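Long-range contacts in GCN5-related N-acetyltransferase (PDB 3TCV), which probably transfers an acetyl group from acetyl-CoA to an amine, possibly the N-terminal amine of proteins: residues Gly55-Phe59 against Pro79-Phe85; Asp97-Val103 against Arg114-Ile120. All blocks are in the same frame, centred on the assembly; numbering follows the deposited sequence.

In the fold
Contact 2 lies in the core of the domain, its centre about 8 Å from that of the chain, whereas the centre of contact 1 lies about 21 Å out, near the surface. Their chemistry follows: in contact 1 a helix packs on the loop and first turn leading into helix 82-94, with a salt bridge on the exposed side and phenylalanines beneath, while contact 2 is carried by the backbone ladder of a beta hairpin, its side chains dividing between the two faces of the sheet. The contacts share no element, but helix 82-94 is followed in the chain by strand 99-105, and the centres are 18 Å apart. They touch where Leu58 CD1 packs on Arg114 CG at 3.9 Å, joining the helical edge to the sheet.

Contact 1 of 2, residues Gly55-Phe59 against Pro79-Phe85; sequences GDELF and PATRAEF
At the periphery of the domain, helix 51-61 packs on the loop and first turn leading into helix 82-94, bringing Phe59 against Pro79, Arg82 and Phe85. The Phe59 ring lies under that first turn: the CB of Arg82 stands 4.1 Å from the ring centroid, a CH-pi contact over the face, and the backbone N of Arg82 covers the same ring. Pro79 CG reaches Phe59 CD1 at 3.6 Å, and Phe85 CD2 packs against Phe59 CB. Deeper in, the edge of the Phe85 ring, at CZ, meets Leu58 CG at 3.8 Å.

Arg82 leaves the helix with CG anti to its N (chi1 176°) and bends at chi2, which carries CD across Phe59 CB and delivers the guanidinium to Asp56. There NE donates to the anti lone pair of Asp56 OD1 at 2.8 Å, close to the guanidinium plane; a second bond, from NH2 to OD1, is weak. Glu86 forms a salt bridge with NH1, so the cation has an acid on each helix. Thr81, at the N-cap position of helix 82-94, accepts Glu84 N on OG1 at 3.0 Å. These helices belong to the helical segment linking strand 44-48 to strand 99-105, as in the beta-alpha-alpha-beta start of the GNAT fold.

Contact 2 of 2, residues Asp97-Val103 against Arg114-Ile120; sequences DPLFFAV and RQALMRI
Phe100 turns the face of its ring to Ala116, whose CB sits 4.0 Å from the ring centroid in a CH-pi contact, while Arg114 runs alongside on the same face of the hairpin. The guanidinium of Arg114 is steeply inclined to the Phe100 ring (74° between planes), and its NH1 lies near the ring edge at CE1. Ser131 O and Glu76 bind its two terminal nitrogens. Pro98 CB also packs on Ala116 CB, at 3.6 Å.

Leu99, Phe101, Gln115 and Leu117 occupy the other face, where the last three meet helix 142-158. Here the Val103 and Gln115 side chains cross at about a right angle, Val103 CG2 lying 3.7 Å from Gln115 OE1; Trp134 and Ala147 bind the amide, fixing its rotation, and Phe101 meets Phe151 edge to face.

Between the faces, Leu99 with Leu117 and Phe101 with Gln115 form hydrogen-bonded pairs, Leu99 N giving a 2.8 Å bond to Leu117 O. Beyond them the chain corners at Arg119, and Asp97 grips the bend. Its chi1 of -171° swings the carboxylate to the side of its own carbonyl carbon, toward the amides of the corner. OD1 takes Arg119 N through its syn lone pair at 2.9 Å, in a bent bond; OD2 takes Ile120 N at 3.0 Å, a straighter bond whose donor lies 31° out of the carboxylate plane. Strands 99-105 and 110-121 thus make an antiparallel hairpin in the central mixed sheet of the GNAT fold.

Contact 1 of 2, residues Gly55-Phe59 against Pro79-Phe85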
# COMPACT_ATOMS: atom_id res chain seq x y z
N GLY B 55 12.41 25.59 12.28
CA GLY B 55 11.05 25.86 12.74
C GLY B 55 10.48 27.20 12.35
O GLY B 55 9.36 27.28 11.85
N ASP B 56 11.23 28.27 12.60
CA ASP B 56 10.72 29.61 12.32
C ASP B 56 10.47 29.84 10.84
O ASP B 56 9.40 30.33 10.46
CB ASP B 56 11.65 30.68 12.89
CG ASP B 56 11.69 30.66 14.42
OD1 ASP B 56 10.86 29.96 15.07
OD2 ASP B 56 12.56 31.34 14.98
N GLU B 57 11.44 29.49 10.00
CA GLU B 57 11.31 29.72 8.57
C GLU B 57 10.29 28.77 7.96
O GLU B 57 9.59 29.15 7.03
CB GLU B 57 12.67 29.64 7.86
CG GLU B 57 13.61 30.78 8.23
CD GLU B 57 14.97 30.72 7.54
OE1 GLU B 57 15.20 29.86 6.66
OE2 GLU B 57 15.85 31.55 7.90
N LEU B 58 10.18 27.54 8.47
CA LEU B 58 9.17 26.62 7.92
C LEU B 58 7.78 27.07 8.35
O LEU B 58 6.82 26.95 7.59
CB LEU B 58 9.42 25.16 8.34
CG LEU B 58 8.44 24.13 7.77
CD1 LEU B 58 8.46 24.17 6.25
CD2 LEU B 58 8.79 22.75 8.32
N PHE B 59 7.67 27.60 9.56
CA PHE B 59 6.40 28.18 9.98
C PHE B 59 6.01 29.29 9.01
O PHE B 59 4.87 29.36 8.59
CB PHE B 59 6.44 28.76 11.41
CG PHE B 59 5.24 29.60 11.72
CD1 PHE B 59 3.99 29.02 11.89
CD2 PHE B 59 5.34 30.99 11.78
CE1 PHE B 59 2.88 29.81 12.13
CE2 PHE B 59 4.23 31.78 12.04
CZ PHE B 59 3.00 31.20 12.21
N PRO B 79 -0.48 25.94 10.12
CA PRO B 79 -0.45 26.39 11.50
C PRO B 79 -0.98 27.82 11.64
O PRO B 79 -0.60 28.70 10.86
CB PRO B 79 1.04 26.34 11.84
CG PRO B 79 1.73 26.54 10.54
CD PRO B 79 0.86 25.86 9.52
N ALA B 80 -1.82 28.05 12.64
CA ALA B 80 -2.41 29.37 12.89
C ALA B 80 -1.42 30.30 13.58
O ALA B 80 -1.44 31.51 13.34
CB ALA B 80 -3.69 29.25 13.73
N THR B 81 -0.54 29.74 14.41
CA THR B 81 0.48 30.49 15.13
C THR B 81 1.76 29.66 15.19
O THR B 81 1.72 28.45 14.99
CB THR B 81 0.08 30.78 16.61
OG1 THR B 81 0.16 29.58 17.37
CG2 THR B 81 -1.34 31.34 16.73
N ARG B 82 2.88 30.32 15.46
CA ARG B 82 4.14 29.63 15.63
C ARG B 82 4.11 28.62 16.76
O ARG B 82 4.61 27.51 16.62
CB ARG B 82 5.28 30.65 15.85
CG ARG B 82 6.63 30.03 16.13
CD ARG B 82 7.20 29.35 14.90
NE ARG B 82 8.43 28.64 15.20
CZ ARG B 82 8.51 27.45 15.77
NH1 ARG B 82 7.42 26.79 16.16
NH2 ARG B 82 9.70 26.92 16.00
N ALA B 83 3.51 28.99 17.90
CA ALA B 83 3.40 28.06 19.01
C ALA B 83 2.59 26.81 18.61
O ALA B 83 2.94 25.70 18.98
CB ALA B 83 2.78 28.73 20.23
N GLU B 84 1.53 27.00 17.83
CA GLU B 84 0.67 25.88 17.44
C GLU B 84 1.35 24.92 16.46
O GLU B 84 0.92 23.78 16.32
CB GLU B 84 -0.68 26.38 16.88
CG GLU B 84 -1.65 26.84 17.98
CD GLU B 84 -3.00 27.35 17.46
OE1 GLU B 84 -3.15 27.60 16.26
OE2 GLU B 84 -3.92 27.51 18.27
N PHE B 85 2.40 25.39 15.81
CA PHE B 85 3.16 24.60 14.84
C PHE B 85 4.12 23.62 15.53
O PHE B 85 4.50 22.59 14.96
CB PHE B 85 3.94 25.57 13.94
CG PHE B 85 4.65 24.93 12.78
CD1 PHE B 85 3.96 24.13 11.89
CD2 PHE B 85 5.99 25.20 12.55
CE1 PHE B 85 4.60 23.56 10.79
CE2 PHE B 85 6.65 24.63 11.46
CZ PHE B 85 5.94 23.83 10.58
O HOH W 1 12.21 27.01 15.81

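Contact 2 of 2, residues Asp97-Val103 against Arg114-Ile120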
# COMPACT_ATOMS: atom_id res chain seq x y z
N ASP B 97 10.02 7.44 9.95
CA ASP B 97 9.19 7.16 8.78
C ASP B 97 7.82 7.78 9.03
O ASP B 97 7.06 7.26 9.84
CB ASP B 97 9.07 5.65 8.57
CG ASP B 97 8.40 5.29 7.24
OD1 ASP B 97 7.71 6.17 6.67
OD2 ASP B 97 8.55 4.12 6.81
N PRO B 98 7.50 8.90 8.35
CA PRO B 98 8.30 9.54 7.31
C PRO B 98 9.59 10.14 7.85
O PRO B 98 9.61 10.63 8.98
CB PRO B 98 7.39 10.66 6.80
CG PRO B 98 6.02 10.30 7.26
CD PRO B 98 6.23 9.61 8.57
N LEU B 99 10.61 10.17 7.00
CA LEU B 99 11.87 10.82 7.29
C LEU B 99 11.85 12.18 6.61
O LEU B 99 11.99 12.29 5.38
CB LEU B 99 13.05 9.99 6.78
CG LEU B 99 14.46 10.43 7.20
CD1 LEU B 99 14.66 10.35 8.71
CD2 LEU B 99 15.51 9.57 6.49
N PHE B 100 11.73 13.22 7.41
CA PHE B 100 11.52 14.57 6.91
C PHE B 100 12.79 15.34 6.65
O PHE B 100 13.77 15.24 7.41
CB PHE B 100 10.64 15.40 7.87
CG PHE B 100 9.18 15.09 7.77
CD1 PHE B 100 8.37 15.81 6.89
CD2 PHE B 100 8.61 14.11 8.55
CE1 PHE B 100 7.02 15.55 6.80
CE2 PHE B 100 7.26 13.83 8.46
CZ PHE B 100 6.46 14.56 7.59
N PHE B 101 12.73 16.14 5.59
CA PHE B 101 13.76 17.08 5.21
C PHE B 101 13.18 18.46 4.99
O PHE B 101 12.13 18.60 4.34
CB PHE B 101 14.44 16.62 3.91
CG PHE B 101 15.24 15.37 4.07
CD1 PHE B 101 16.63 15.41 4.15
CD2 PHE B 101 14.60 14.13 4.21
CE1 PHE B 101 17.37 14.25 4.36
CE2 PHE B 101 15.34 12.97 4.41
CZ PHE B 101 16.72 13.03 4.49
N ALA B 102 13.87 19.47 5.48
CA ALA B 102 13.56 20.84 5.10
C ALA B 102 14.10 21.06 3.71
O ALA B 102 15.21 20.58 3.38
CB ALA B 102 14.18 21.84 6.07
N VAL B 103 13.35 21.81 2.91
CA VAL B 103 13.74 22.15 1.55
C VAL B 103 14.12 23.63 1.57
O VAL B 103 13.25 24.50 1.77
CB VAL B 103 12.60 21.91 0.53
CG1 VAL B 103 13.08 22.18 -0.90
CG2 VAL B 103 12.06 20.49 0.64
N ARG B 114 8.97 21.46 2.82
CA ARG B 114 9.46 20.23 3.42
C ARG B 114 8.96 19.04 2.60
O ARG B 114 8.03 19.18 1.82
CB ARG B 114 9.05 20.13 4.91
CG ARG B 114 7.63 20.54 5.25
CD ARG B 114 6.56 19.50 4.94
NE ARG B 114 5.26 19.86 5.50
CZ ARG B 114 4.16 19.10 5.48
NH1 ARG B 114 4.17 17.92 4.89
NH2 ARG B 114 3.05 19.51 6.08
N GLN B 115 9.61 17.89 2.77
CA GLN B 115 9.25 16.66 2.07
C GLN B 115 9.85 15.47 2.82
O GLN B 115 10.68 15.67 3.69
CB GLN B 115 9.77 16.69 0.62
CG GLN B 115 11.28 16.79 0.48
CD GLN B 115 11.75 16.98 -0.96
OE1 GLN B 115 11.19 17.78 -1.70
NE2 GLN B 115 12.81 16.26 -1.36
N ALA B 116 9.44 14.26 2.48
CA ALA B 116 9.91 13.09 3.21
C ALA B 116 10.05 11.87 2.33
O ALA B 116 9.35 11.72 1.32
CB ALA B 116 8.95 12.79 4.37
N LEU B 117 10.99 11.01 2.72
CA LEU B 117 11.05 9.63 2.28
C LEU B 117 10.23 8.83 3.28
O LEU B 117 10.40 9.01 4.51
CB LEU B 117 12.50 9.13 2.22
CG LEU B 117 13.38 9.79 1.14
CD1 LEU B 117 14.84 9.40 1.33
CD2 LEU B 117 12.88 9.44 -0.27
N MET B 118 9.31 8.02 2.79
CA MET B 118 8.34 7.37 3.66
C MET B 118 7.91 6.02 3.13
O MET B 118 8.22 5.67 2.01
CB MET B 118 7.12 8.27 3.87
CG MET B 118 6.35 8.62 2.60
SD MET B 118 5.11 9.91 2.92
CE MET B 118 3.82 8.85 3.59
N ARG B 119 7.14 5.30 3.93
CA ARG B 119 6.74 3.93 3.62
C ARG B 119 7.95 3.15 3.13
O ARG B 119 7.95 2.51 2.08
CB ARG B 119 5.57 3.94 2.64
CG ARG B 119 4.34 4.62 3.28
CD ARG B 119 3.12 4.69 2.39
NE ARG B 119 2.87 3.39 1.85
CZ ARG B 119 3.29 2.96 0.66
NH1 ARG B 119 3.94 3.78 -0.16
NH2 ARG B 119 3.06 1.70 0.29
N ILE B 120 8.98 3.22 3.98
CA ILE B 120 10.30 2.70 3.68
C ILE B 120 10.28 1.16 3.80
O ILE B 120 9.86 0.61 4.84
CB ILE B 120 11.35 3.35 4.62
CG1 ILE B 120 11.34 4.89 4.52
CG2 ILE B 120 12.75 2.81 4.30
CD1 ILE B 120 12.00 5.61 5.69